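Local coordinates for protein geranyltranstransferase (Staphylococcus aureus, PDB 1RTR) that acts as a farnesyl pyrophosphate synthase, joining isopentenyl diphosphate to an allylic diphosphate such as geranyl diphosphate in isoprenoid biosynthesis, at residues A[17-23]-A[34-39]; A[120-124]-A[137-142]; A[258-262]-A[285-289]; A[265-269]-A[281-285]. All coordinates share one frame; numbering follows the deposited sequence.

Interaction 1: A[17-23]-A[34-39]; sequences LSVAINK and MLYSLN
Ile21 and Leu35 form the middle of an apolar patch between the end of helix 6-18, with the loop that follows it, and the last turn of helix 30-38. Their side chains slide past each other in opposite directions, Ile21 CB lying 3.9 Å from Leu35 CD2. In Ile21, chi1 (-52°) and chi2 (-61°) together turn CD1 to the methyl end of Met34, 3.7 Å from Met34 CE. Met34 crosses Ile21 at about a right angle, its chain bending at chi3 (77°) to turn CE inward. Further along helix 30-38, Leu38 offers CD2 to Ile21 CG1 at 4.1 Å, while its CG meets Leu17 CD2, again at 4.1 Å and again with the side chains nearly perpendicular.

Methyl groups also press on the backbone. Leu35 is forked between two carbonyls: CD1 lies 3.6 Å from Leu17 O and CD2 3.7 Å from Ile21 O.

At the margin of the patch, Lys23 folds its bent chain back so that NZ comes 3.7 Å from Leu35 CD2, and the Asn39 amide lies against Ser18. Ser18 OG turns away to hydrogen-bond Asn15 O.

Helices 65-83 and 105-124 cover this patch, and His147 of the second subunit packs on Ile21 and Met34. The contact thus fastens the N-terminal helix and its loop to the all-helical prenyl synthase fold beside the dimer interface.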
loop_
_atom_site.group_PDB
_atom_site.type_symbol
_atom_site.label_atom_id
_atom_site.label_comp_id
_atom_site.label_asym_id
_atom_site.label_seq_id
_atom_site.Cartn_x
_atom_site.Cartn_y
_atom_site.Cartn_z
ATOM N N LEU A 17 7.001 -17.481 3.849
ATOM C CA LEU A 17 6.784 -16.703 2.635
ATOM C C LEU A 17 6.272 -17.543 1.465
ATOM O O LEU A 17 5.537 -17.032 0.626
ATOM C CB LEU A 17 8.055 -15.955 2.225
ATOM C CG LEU A 17 8.537 -14.761 3.055
ATOM C CD1 LEU A 17 9.900 -14.323 2.554
ATOM C CD2 LEU A 17 7.568 -13.593 3.012
ATOM N N SER A 18 6.669 -18.818 1.405
ATOM C CA SER A 18 6.249 -19.729 0.332
ATOM C C SER A 18 4.755 -20.052 0.397
ATOM O O SER A 18 4.137 -20.428 -0.606
ATOM C CB SER A 18 7.053 -21.036 0.381
ATOM O OG SER A 18 6.642 -21.862 1.460
ATOM N N VAL A 19 4.184 -19.890 1.580
ATOM C CA VAL A 19 2.805 -20.254 1.823
ATOM C C VAL A 19 1.996 -19.055 2.367
ATOM O O VAL A 19 0.985 -19.235 3.042
ATOM C CB VAL A 19 2.761 -21.510 2.748
ATOM C CG1 VAL A 19 2.900 -21.130 4.230
ATOM C CG2 VAL A 19 1.520 -22.349 2.486
ATOM N N ALA A 20 2.435 -17.835 2.036
ATOM C CA ALA A 20 1.852 -16.595 2.583
ATOM C C ALA A 20 0.725 -16.014 1.730
ATOM O O ALA A 20 -0.022 -15.156 2.185
ATOM C CB ALA A 20 2.938 -15.541 2.813
ATOM N N ILE A 21 0.632 -16.477 0.489
ATOM C CA ILE A 21 -0.433 -16.085 -0.424
ATOM C C ILE A 21 -1.184 -17.348 -0.847
ATOM O O ILE A 21 -0.569 -18.320 -1.275
ATOM C CB ILE A 21 0.144 -15.333 -1.670
ATOM C CG1 ILE A 21 1.061 -14.181 -1.251
ATOM C CG2 ILE A 21 -0.969 -14.829 -2.591
ATOM C CD1 ILE A 21 0.384 -13.087 -0.419
ATOM N N ASN A 22 -2.504 -17.337 -0.703
ATOM C CA ASN A 22 -3.325 -18.482 -1.101
ATOM C C ASN A 22 -3.659 -18.444 -2.586
ATOM O O ASN A 22 -3.834 -17.366 -3.168
ATOM C CB ASN A 22 -4.612 -18.552 -0.280
ATOM C CG ASN A 22 -4.372 -19.023 1.138
ATOM O OD1 ASN A 22 -3.675 -20.012 1.377
ATOM N ND2 ASN A 22 -4.951 -18.313 2.092
ATOM N N LYS A 23 -3.758 -19.634 -3.181
ATOM C CA LYS A 23 -3.990 -19.780 -4.620
ATOM C C LYS A 23 -5.247 -19.063 -5.142
ATOM O O LYS A 23 -6.249 -18.915 -4.426
ATOM C CB LYS A 23 -3.987 -21.268 -5.020
ATOM C CG LYS A 23 -2.586 -21.925 -5.035
ATOM C CD LYS A 23 -1.488 -20.989 -5.600
ATOM C CE LYS A 23 -0.091 -21.375 -5.102
ATOM N NZ LYS A 23 0.118 -21.074 -3.649
ATOM N N MET A 34 3.023 -12.904 -7.641
ATOM C CA MET A 34 3.341 -12.460 -6.285
ATOM C C MET A 34 4.335 -13.417 -5.636
ATOM O O MET A 34 5.392 -12.998 -5.155
ATOM C CB MET A 34 2.070 -12.355 -5.416
ATOM C CG MET A 34 1.146 -11.156 -5.723
ATOM S SD MET A 34 -0.583 -11.346 -5.149
ATOM C CE MET A 34 -0.399 -11.037 -3.450
ATOM N N LEU A 35 3.983 -14.704 -5.642
ATOM C CA LEU A 35 4.786 -15.772 -5.048
ATOM C C LEU A 35 6.149 -15.939 -5.712
ATOM O O LEU A 35 7.146 -16.196 -5.037
ATOM C CB LEU A 35 4.021 -17.095 -5.101
ATOM C CG LEU A 35 3.455 -17.686 -3.807
ATOM C CD1 LEU A 35 3.755 -16.865 -2.539
ATOM C CD2 LEU A 35 1.960 -17.906 -3.965
ATOM N N TYR A 36 6.186 -15.790 -7.030
ATOM C CA TYR A 36 7.439 -15.876 -7.778
ATOM C C TYR A 36 8.516 -14.948 -7.208
ATOM O O TYR A 36 9.618 -15.408 -6.891
ATOM C CB TYR A 36 7.216 -15.603 -9.276
ATOM C CG TYR A 36 8.474 -15.674 -10.120
ATOM C CD1 TYR A 36 9.065 -16.903 -10.444
ATOM C CD2 TYR A 36 9.080 -14.507 -10.592
ATOM C CE1 TYR A 36 10.223 -16.966 -11.220
ATOM C CE2 TYR A 36 10.242 -14.559 -11.376
ATOM C CZ TYR A 36 10.807 -15.790 -11.683
ATOM O OH TYR A 36 11.953 -15.819 -12.453
ATOM N N SER A 37 8.196 -13.656 -7.080
ATOM C CA SER A 37 9.138 -12.671 -6.542
ATOM C C SER A 37 9.367 -12.836 -5.040
ATOM O O SER A 37 10.476 -12.656 -4.549
ATOM C CB SER A 37 8.669 -11.251 -6.841
ATOM O OG SER A 37 8.538 -11.037 -8.228
ATOM N N LEU A 38 8.306 -13.176 -4.319
ATOM C CA LEU A 38 8.383 -13.404 -2.885
ATOM C C LEU A 38 9.355 -14.531 -2.553
ATOM O O LEU A 38 10.016 -14.495 -1.511
ATOM C CB LEU A 38 6.990 -13.707 -2.324
ATOM C CG LEU A 38 6.571 -13.193 -0.942
ATOM C CD1 LEU A 38 6.903 -11.710 -0.724
ATOM C CD2 LEU A 38 5.083 -13.454 -0.742
ATOM N N ASN A 39 9.444 -15.519 -3.446
ATOM C CA ASN A 39 10.342 -16.665 -3.274
ATOM C C ASN A 39 11.674 -16.555 -4.017
ATOM O O ASN A 39 12.503 -17.461 -3.919
ATOM C CB ASN A 39 9.648 -17.968 -3.679
ATOM C CG ASN A 39 8.521 -18.335 -2.753
ATOM O OD1 ASN A 39 7.419 -18.649 -3.201
ATOM N ND2 ASN A 39 8.781 -18.298 -1.452
#

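Interaction 2: A[120-124]-A[137-142]; sequences FELIS and VLQRLS
Phe120 and Leu138 meet in an antiparallel helix pair of the all-helical prenyl synthase fold, formed by helices 105-124 and 131-145 at the dimer interface. The short segments run at 159° to each other, with axes 10.3 Å apart. Leu138 presents CD2 to the edge of the Phe120 ring, nearly in its plane, and the approach to CD1 is tight at 3.3 Å. The neighbouring ring atom CE1 of Phe120 lies 4.1 Å from Ser142 CB, which approaches obliquely.

Ile123 points straight into the gap and divides its branches. The Ile123 and Leu138 side chains slide past each other in opposite directions, Ile123 CG2 3.6 Å from Leu138 CG. The other branch, extended by chi2 (151°), brings Ile123 CD1 to two side chains, 3.5 Å from Leu141 CD2 and 3.8 Å from Val137 CG1. Phe184 of helix 179-193 also touches Val137 and Leu141.

Phe120 also stacks on Phe120 of the second subunit, whose Ser124 packs against Leu138, so the same side chains serve both the helix pair and the dimer. The Ser142 hydroxyl is bound within its own helix: OG donates to Gln139 O at 2.8 Å, tilted 35° from the carbonyl plane.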
loop_
_atom_site.group_PDB
_atom_site.type_symbol
_atom_site.label_atom_id
_atom_site.label_comp_id
_atom_site.label_asym_id
_atom_site.label_seq_id
_atom_site.Cartn_x
_atom_site.Cartn_y
_atom_site.Cartn_z
ATOM N N PHE A 120 -0.249 -4.696 4.642
ATOM C CA PHE A 120 -1.116 -4.017 5.599
ATOM C C PHE A 120 -2.213 -4.918 6.158
ATOM O O PHE A 120 -2.527 -4.863 7.352
ATOM C CB PHE A 120 -1.661 -2.728 4.993
ATOM C CG PHE A 120 -0.600 -1.698 4.783
ATOM C CD1 PHE A 120 -0.066 -1.005 5.865
ATOM C CD2 PHE A 120 -0.094 -1.453 3.523
ATOM C CE1 PHE A 120 0.936 -0.068 5.690
ATOM C CE2 PHE A 120 0.914 -0.521 3.340
ATOM C CZ PHE A 120 1.433 0.178 4.427
ATOM N N GLU A 121 -2.777 -5.766 5.300
ATOM C CA GLU A 121 -3.738 -6.774 5.731
ATOM C C GLU A 121 -3.142 -7.676 6.791
ATOM O O GLU A 121 -3.784 -7.962 7.798
ATOM C CB GLU A 121 -4.187 -7.616 4.542
ATOM C CG GLU A 121 -5.573 -8.206 4.696
ATOM C CD GLU A 121 -5.556 -9.719 4.712
ATOM O OE1 GLU A 121 -4.846 -10.281 5.586
ATOM O OE2 GLU A 121 -6.251 -10.343 3.848
ATOM N N LEU A 122 -1.909 -8.114 6.557
ATOM C CA LEU A 122 -1.223 -9.053 7.438
ATOM C C LEU A 122 -1.012 -8.526 8.855
ATOM O O LEU A 122 -1.247 -9.251 9.822
ATOM C CB LEU A 122 0.107 -9.490 6.817
ATOM C CG LEU A 122 0.568 -10.929 7.079
ATOM C CD1 LEU A 122 -0.568 -11.967 6.945
ATOM C CD2 LEU A 122 1.713 -11.269 6.157
ATOM N N ILE A 123 -0.585 -7.270 8.988
ATOM C CA ILE A 123 -0.356 -6.703 10.315
ATOM C C ILE A 123 -1.691 -6.478 10.995
ATOM O O ILE A 123 -1.855 -6.823 12.172
ATOM C CB ILE A 123 0.483 -5.389 10.263
ATOM C CG1 ILE A 123 1.948 -5.707 9.983
ATOM C CG2 ILE A 123 0.347 -4.589 11.575
ATOM C CD1 ILE A 123 2.667 -4.624 9.265
ATOM N N SER A 124 -2.637 -5.916 10.246
ATOM C CA SER A 124 -3.951 -5.583 10.789
ATOM C C SER A 124 -4.733 -6.822 11.245
ATOM O O SER A 124 -5.650 -6.711 12.063
ATOM C CB SER A 124 -4.763 -4.759 9.788
ATOM O OG SER A 124 -5.159 -5.540 8.680
ATOM N N VAL A 137 2.632 -0.236 14.631
ATOM C CA VAL A 137 3.363 -0.886 13.553
ATOM C C VAL A 137 2.901 -0.386 12.178
ATOM O O VAL A 137 3.730 -0.031 11.330
ATOM C CB VAL A 137 3.260 -2.429 13.644
ATOM C CG1 VAL A 137 4.015 -3.094 12.499
ATOM C CG2 VAL A 137 3.828 -2.915 14.952
ATOM N N LEU A 138 1.585 -0.364 11.963
ATOM C CA LEU A 138 1.015 0.050 10.674
ATOM C C LEU A 138 1.381 1.493 10.347
ATOM O O LEU A 138 1.822 1.792 9.236
ATOM C CB LEU A 138 -0.511 -0.102 10.673
ATOM C CG LEU A 138 -1.056 -1.498 10.400
ATOM C CD1 LEU A 138 -2.420 -1.673 11.051
ATOM C CD2 LEU A 138 -1.150 -1.791 8.911
ATOM N N GLN A 139 1.201 2.374 11.329
ATOM C CA GLN A 139 1.565 3.776 11.200
ATOM C C GLN A 139 3.013 3.907 10.785
ATOM O O GLN A 139 3.331 4.626 9.839
ATOM C CB GLN A 139 1.348 4.511 12.521
ATOM C CG GLN A 139 0.972 5.965 12.344
ATOM C CD GLN A 139 0.626 6.637 13.659
ATOM O OE1 GLN A 139 0.712 7.862 13.764
ATOM N NE2 GLN A 139 0.236 5.842 14.671
ATOM N N ARG A 140 3.881 3.186 11.481
ATOM C CA ARG A 140 5.304 3.235 11.207
ATOM C C ARG A 140 5.654 2.666 9.837
ATOM O O ARG A 140 6.476 3.238 9.110
ATOM C CB ARG A 140 6.069 2.530 12.320
ATOM C CG ARG A 140 7.548 2.819 12.333
ATOM C CD ARG A 140 8.310 2.019 13.369
ATOM N NE ARG A 140 7.979 2.434 14.732
ATOM C CZ ARG A 140 8.483 3.508 15.329
ATOM N NH1 ARG A 140 8.122 3.795 16.571
ATOM N NH2 ARG A 140 9.357 4.283 14.683
ATOM N N LEU A 141 5.037 1.552 9.467
ATOM C CA LEU A 141 5.256 0.997 8.134
ATOM C C LEU A 141 4.835 1.980 7.024
ATOM O O LEU A 141 5.536 2.133 6.028
ATOM C CB LEU A 141 4.541 -0.354 7.979
ATOM C CG LEU A 141 4.943 -1.243 6.794
ATOM C CD1 LEU A 141 6.464 -1.326 6.638
ATOM C CD2 LEU A 141 4.334 -2.637 6.925
ATOM N N SER A 142 3.699 2.642 7.197
ATOM C CA SER A 142 3.189 3.515 6.145
ATOM C C SER A 142 4.053 4.766 5.954
ATOM O O SER A 142 4.267 5.196 4.816
ATOM C CB SER A 142 1.725 3.882 6.388
ATOM O OG SER A 142 1.578 4.590 7.606
#

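Interaction 3: A[258-262]-A[285-289]; sequences LTYHR and VDLFY
A C-terminal helical hairpin, made by helices 245-270 and 279-289, has its open end bound by Tyr289, which reaches across to Leu258, Thr259 and Arg262. The segments are almost exactly antiparallel (176°) within the all-helical prenyl synthase fold. Tyr289 extends its ring across to helix 245-270, its CG turned opposite the main-chain N, and is held from several directions.

Arg262 comes over one face. Its CG makes a CH-pi contact 3.6 Å from the centroid of the Tyr289 ring, and the chain then bends at chi2 and chi3 so that the guanidinium lies above the same ring, its plane 21° from the ring plane. The resulting cation-pi contact places CZ of Arg262 4.8 Å from the centroid of Tyr289. Leu258 approaches obliquely, its CG 3.7 Å from Tyr289 CE1.

Arg262 NH2 also forms a salt bridge to Asp286 OD2 at 3.1 Å. The carboxylate oxygen sits at the guanidinium edge, although the two planes are 58° apart. Asp286 lies one turn before Tyr289, so both can bear on the same arginine.

At the far end of the ring, Tyr289 OH and Thr259 OG1 share a hydrogen bond of 2.7 Å. OG1 lies in the plane of the ring and is also hydrogen-bonded to Glu255 O.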
loop_
_atom_site.group_PDB
_atom_site.type_symbol
_atom_site.label_atom_id
_atom_site.label_comp_id
_atom_site.label_asym_id
_atom_site.label_seq_id
_atom_site.Cartn_x
_atom_site.Cartn_y
_atom_site.Cartn_z
ATOM N N LEU A 258 32.204 4.486 6.402
ATOM C CA LEU A 258 31.790 3.179 6.880
ATOM C C LEU A 258 32.146 3.009 8.339
ATOM O O LEU A 258 31.270 2.735 9.167
ATOM C CB LEU A 258 32.434 2.066 6.049
ATOM C CG LEU A 258 32.000 0.611 6.310
ATOM C CD1 LEU A 258 30.507 0.461 6.667
ATOM C CD2 LEU A 258 32.337 -0.241 5.105
ATOM N N THR A 259 33.426 3.189 8.657
ATOM C CA THR A 259 33.925 2.988 10.017
ATOM C C THR A 259 33.219 3.894 11.004
ATOM O O THR A 259 32.904 3.472 12.109
ATOM C CB THR A 259 35.465 3.188 10.060
ATOM O OG1 THR A 259 36.095 2.166 9.272
ATOM C CG2 THR A 259 36.029 2.962 11.461
ATOM N N TYR A 260 32.968 5.138 10.606
ATOM C CA TYR A 260 32.252 6.078 11.463
ATOM C C TYR A 260 30.829 5.576 11.831
ATOM O O TYR A 260 30.396 5.680 12.981
ATOM C CB TYR A 260 32.192 7.461 10.810
ATOM C CG TYR A 260 31.048 8.291 11.332
ATOM C CD1 TYR A 260 31.114 8.879 12.596
ATOM C CD2 TYR A 260 29.876 8.442 10.587
ATOM C CE1 TYR A 260 30.048 9.622 13.090
ATOM C CE2 TYR A 260 28.809 9.178 11.075
ATOM C CZ TYR A 260 28.901 9.763 12.325
ATOM O OH TYR A 260 27.851 10.497 12.811
ATOM N N HIS A 261 30.109 5.046 10.849
ATOM C CA HIS A 261 28.785 4.487 11.093
ATOM C C HIS A 261 28.841 3.197 11.926
ATOM O O HIS A 261 28.053 3.022 12.870
ATOM C CB HIS A 261 28.056 4.270 9.767
ATOM C CG HIS A 261 27.577 5.539 9.147
ATOM N ND1 HIS A 261 26.776 6.434 9.824
ATOM C CD2 HIS A 261 27.822 6.089 7.937
ATOM C CE1 HIS A 261 26.533 7.475 9.047
ATOM N NE2 HIS A 261 27.158 7.290 7.897
ATOM N N ARG A 262 29.787 2.321 11.567
ATOM C CA ARG A 262 30.124 1.130 12.351
ATOM C C ARG A 262 30.319 1.524 13.806
ATOM O O ARG A 262 29.705 0.948 14.691
ATOM C CB ARG A 262 31.399 0.477 11.788
ATOM C CG ARG A 262 31.878 -0.834 12.441
ATOM C CD ARG A 262 32.170 -0.735 13.937
ATOM N NE ARG A 262 33.575 -0.943 14.307
ATOM C CZ ARG A 262 34.170 -2.129 14.389
ATOM N NH1 ARG A 262 35.435 -2.199 14.762
ATOM N NH2 ARG A 262 33.508 -3.245 14.098
ATOM N N VAL A 285 25.780 -5.707 12.875
ATOM C CA VAL A 285 26.727 -4.626 12.596
ATOM C C VAL A 285 27.985 -5.170 11.928
ATOM O O VAL A 285 28.447 -4.617 10.927
ATOM C CB VAL A 285 27.158 -3.865 13.868
ATOM C CG1 VAL A 285 28.210 -2.805 13.529
ATOM C CG2 VAL A 285 25.970 -3.227 14.550
ATOM N N ASP A 286 28.522 -6.261 12.474
ATOM C CA ASP A 286 29.753 -6.838 11.940
ATOM C C ASP A 286 29.576 -7.499 10.575
ATOM O O ASP A 286 30.508 -7.529 9.774
ATOM C CB ASP A 286 30.439 -7.764 12.961
ATOM C CG ASP A 286 31.305 -6.988 13.975
ATOM O OD1 ASP A 286 31.484 -7.497 15.100
ATOM O OD2 ASP A 286 31.843 -5.869 13.749
ATOM N N LEU A 287 28.377 -8.002 10.302
ATOM C CA LEU A 287 28.068 -8.567 8.986
ATOM C C LEU A 287 27.979 -7.467 7.924
ATOM O O LEU A 287 28.444 -7.641 6.798
ATOM C CB LEU A 287 26.786 -9.413 9.027
ATOM C CG LEU A 287 26.977 -10.847 8.507
ATOM C CD1 LEU A 287 26.686 -11.917 9.576
ATOM C CD2 LEU A 287 26.160 -11.094 7.241
ATOM N N PHE A 288 27.391 -6.335 8.304
ATOM C CA PHE A 288 27.325 -5.151 7.448
ATOM C C PHE A 288 28.726 -4.563 7.244
ATOM O O PHE A 288 29.021 -4.001 6.186
ATOM C CB PHE A 288 26.420 -4.082 8.083
ATOM C CG PHE A 288 24.944 -4.252 7.797
ATOM C CD1 PHE A 288 24.136 -3.129 7.611
ATOM C CD2 PHE A 288 24.354 -5.518 7.736
ATOM C CE1 PHE A 288 22.766 -3.263 7.356
ATOM C CE2 PHE A 288 22.991 -5.661 7.485
ATOM C CZ PHE A 288 22.194 -4.529 7.295
ATOM N N TYR A 289 29.575 -4.688 8.264
ATOM C CA TYR A 289 30.934 -4.149 8.215
ATOM C C TYR A 289 31.915 -5.009 7.425
ATOM O O TYR A 289 32.709 -4.479 6.643
ATOM C CB TYR A 289 31.480 -3.911 9.618
ATOM C CG TYR A 289 32.689 -3.009 9.639
ATOM C CD1 TYR A 289 32.604 -1.685 9.211
ATOM C CD2 TYR A 289 33.923 -3.481 10.070
ATOM C CE1 TYR A 289 33.717 -0.851 9.226
ATOM C CE2 TYR A 289 35.043 -2.657 10.087
ATOM C CZ TYR A 289 34.933 -1.345 9.666
ATOM O OH TYR A 289 36.034 -0.525 9.687
#

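Interaction 4: A[265-269]-A[281-285]; sequences AVDEL and LLEIV
Leu269 is the main bump of this contact: its two methyls enter a shallow hollow on helix 279-289 whose walls are Leu281, Leu282 and Val285. CG stands anti to the carbonyl carbon (chi1 -65°) and chi2 is extended, which aims the methyl fork at the opposing backbone. Leu269 CD1 goes deepest, resting 3.4 Å from Leu282 N, beside Leu282 CB. Leu269 CD2 lies 3.7 Å from Leu281 CB and close to the CD2 methyl of that same residue. Val285 closes the hollow one turn further along, its CG2 4.3 Å from Leu269 CD1.

The fit is reciprocal. Val285 pushes back between Ala265, Val266 and Leu269; the small Ala265 leaves it a low floor, with CB 4.1 Å from Val285 CG2. Such interlocking of side chains joins the arms of the C-terminal hairpin in the all-helical prenyl synthase fold; here segments 265-269 and 281-285 run at 174°, with their axes 10.1 Å apart. Tyr206 of helix 197-227 packs against both Leu269 and Val285, and its hydroxyl is hydrogen-bonded to Leu281 O.

On the Leu282 side, a smaller bump is made by Val266. Val266 CG2 touches two methyls of the other helix, 3.7 Å from Leu282 CD2 and 3.8 Å from Val285 CG1. Leu282 leans in to meet it, CG anti to the backbone N (chi1 -163°), while Val285 crosses Val266 at about a right angle.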
loop_
_atom_site.group_PDB
_atom_site.type_symbol
_atom_site.label_atom_id
_atom_site.label_comp_id
_atom_site.label_asym_id
_atom_site.label_seq_id
_atom_site.Cartn_x
_atom_site.Cartn_y
_atom_site.Cartn_z
ATOM N N ALA A 265 27.095 2.920 15.491
ATOM C CA ALA A 265 26.192 1.793 15.720
ATOM C C ALA A 265 26.604 1.048 16.983
ATOM O O ALA A 265 25.825 0.990 17.948
ATOM C CB ALA A 265 26.184 0.851 14.525
ATOM N N VAL A 266 27.833 0.508 16.967
ATOM C CA VAL A 266 28.446 -0.198 18.105
ATOM C C VAL A 266 28.385 0.638 19.384
ATOM O O VAL A 266 28.089 0.117 20.456
ATOM C CB VAL A 266 29.917 -0.620 17.791
ATOM C CG1 VAL A 266 30.634 -1.188 19.022
ATOM C CG2 VAL A 266 29.955 -1.632 16.675
ATOM N N ASP A 267 28.645 1.936 19.263
ATOM C CA ASP A 267 28.544 2.854 20.391
ATOM C C ASP A 267 27.150 2.755 20.971
ATOM O O ASP A 267 26.992 2.498 22.151
ATOM C CB ASP A 267 28.840 4.292 19.947
ATOM C CG ASP A 267 29.236 5.199 21.098
ATOM O OD1 ASP A 267 29.367 6.426 20.884
ATOM O OD2 ASP A 267 29.448 4.778 22.249
ATOM N N GLU A 268 26.143 2.912 20.114
ATOM C CA GLU A 268 24.734 2.986 20.532
ATOM C C GLU A 268 24.228 1.747 21.284
ATOM O O GLU A 268 23.489 1.861 22.264
ATOM C CB GLU A 268 23.835 3.306 19.330
ATOM C CG GLU A 268 23.771 4.789 18.986
ATOM C CD GLU A 268 23.236 5.654 20.120
ATOM O OE1 GLU A 268 23.310 6.910 20.012
ATOM O OE2 GLU A 268 22.737 5.079 21.122
ATOM N N LEU A 269 24.650 0.577 20.821
ATOM C CA LEU A 269 24.393 -0.670 21.524
ATOM C C LEU A 269 24.935 -0.680 22.953
ATOM O O LEU A 269 24.217 -1.095 23.870
ATOM C CB LEU A 269 24.923 -1.859 20.723
ATOM C CG LEU A 269 24.218 -2.104 19.383
ATOM C CD1 LEU A 269 24.840 -3.275 18.660
ATOM C CD2 LEU A 269 22.708 -2.306 19.547
ATOM N N LEU A 281 22.346 -7.922 17.634
ATOM C CA LEU A 281 22.426 -6.636 16.964
ATOM C C LEU A 281 23.884 -6.352 16.581
ATOM O O LEU A 281 24.190 -6.084 15.411
ATOM C CB LEU A 281 21.857 -5.538 17.871
ATOM C CG LEU A 281 20.360 -5.180 17.846
ATOM C CD1 LEU A 281 19.471 -6.234 17.190
ATOM C CD2 LEU A 281 19.872 -4.881 19.243
ATOM N N LEU A 282 24.777 -6.468 17.568
ATOM C CA LEU A 282 26.216 -6.301 17.381
ATOM C C LEU A 282 26.746 -7.226 16.303
ATOM O O LEU A 282 27.620 -6.839 15.531
ATOM C CB LEU A 282 26.957 -6.525 18.705
ATOM C CG LEU A 282 28.403 -6.053 18.941
ATOM C CD1 LEU A 282 29.396 -7.211 18.771
ATOM C CD2 LEU A 282 28.815 -4.858 18.062
ATOM N N GLU A 283 26.206 -8.438 16.234
ATOM C CA GLU A 283 26.605 -9.383 15.192
ATOM C C GLU A 283 26.185 -8.923 13.793
ATOM O O GLU A 283 26.910 -9.154 12.826
ATOM C CB GLU A 283 26.044 -10.772 15.484
ATOM C CG GLU A 283 27.063 -11.905 15.443
ATOM C CD GLU A 283 26.655 -13.072 16.333
ATOM O OE1 GLU A 283 27.426 -13.424 17.264
ATOM O OE2 GLU A 283 25.550 -13.631 16.105
ATOM N N ILE A 284 25.017 -8.281 13.690
ATOM C CA ILE A 284 24.540 -7.756 12.407
ATOM C C ILE A 284 25.396 -6.576 11.939
ATOM O O ILE A 284 25.711 -6.477 10.751
ATOM C CB ILE A 284 23.022 -7.400 12.459
ATOM C CG1 ILE A 284 22.181 -8.637 12.166
ATOM C CG2 ILE A 284 22.644 -6.293 11.454
ATOM C CD1 ILE A 284 21.027 -8.790 13.114
ATOM N N VAL A 285 25.780 -5.707 12.875
ATOM C CA VAL A 285 26.727 -4.626 12.596
ATOM C C VAL A 285 27.985 -5.170 11.928
ATOM O O VAL A 285 28.447 -4.617 10.927
ATOM C CB VAL A 285 27.158 -3.865 13.868
ATOM C CG1 VAL A 285 28.210 -2.805 13.529
ATOM C CG2 VAL A 285 25.970 -3.227 14.550
#

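In the fold
Interaction 1 closes before interaction 2 opens, and both precede interactions 3 and 4, which share the final helix pair, 245-270 with 279-289. The centres of these last two are about 8 Å apart, and Val285 belongs to both; interaction 4 is nearer the turn of the hairpin and interaction 3 further out. Interactions 1 and 2, with centres about 19 Å apart, both touch the second subunit and are linked through helix 105-124, which supplies one segment of interaction 2 and packs on interaction 1. Between the centres of interactions 1 and 3 lie about 33 Å, on opposite sides of the chain's centre. One pair thus serves the dimer side of the helical fold, the other its C-terminal end.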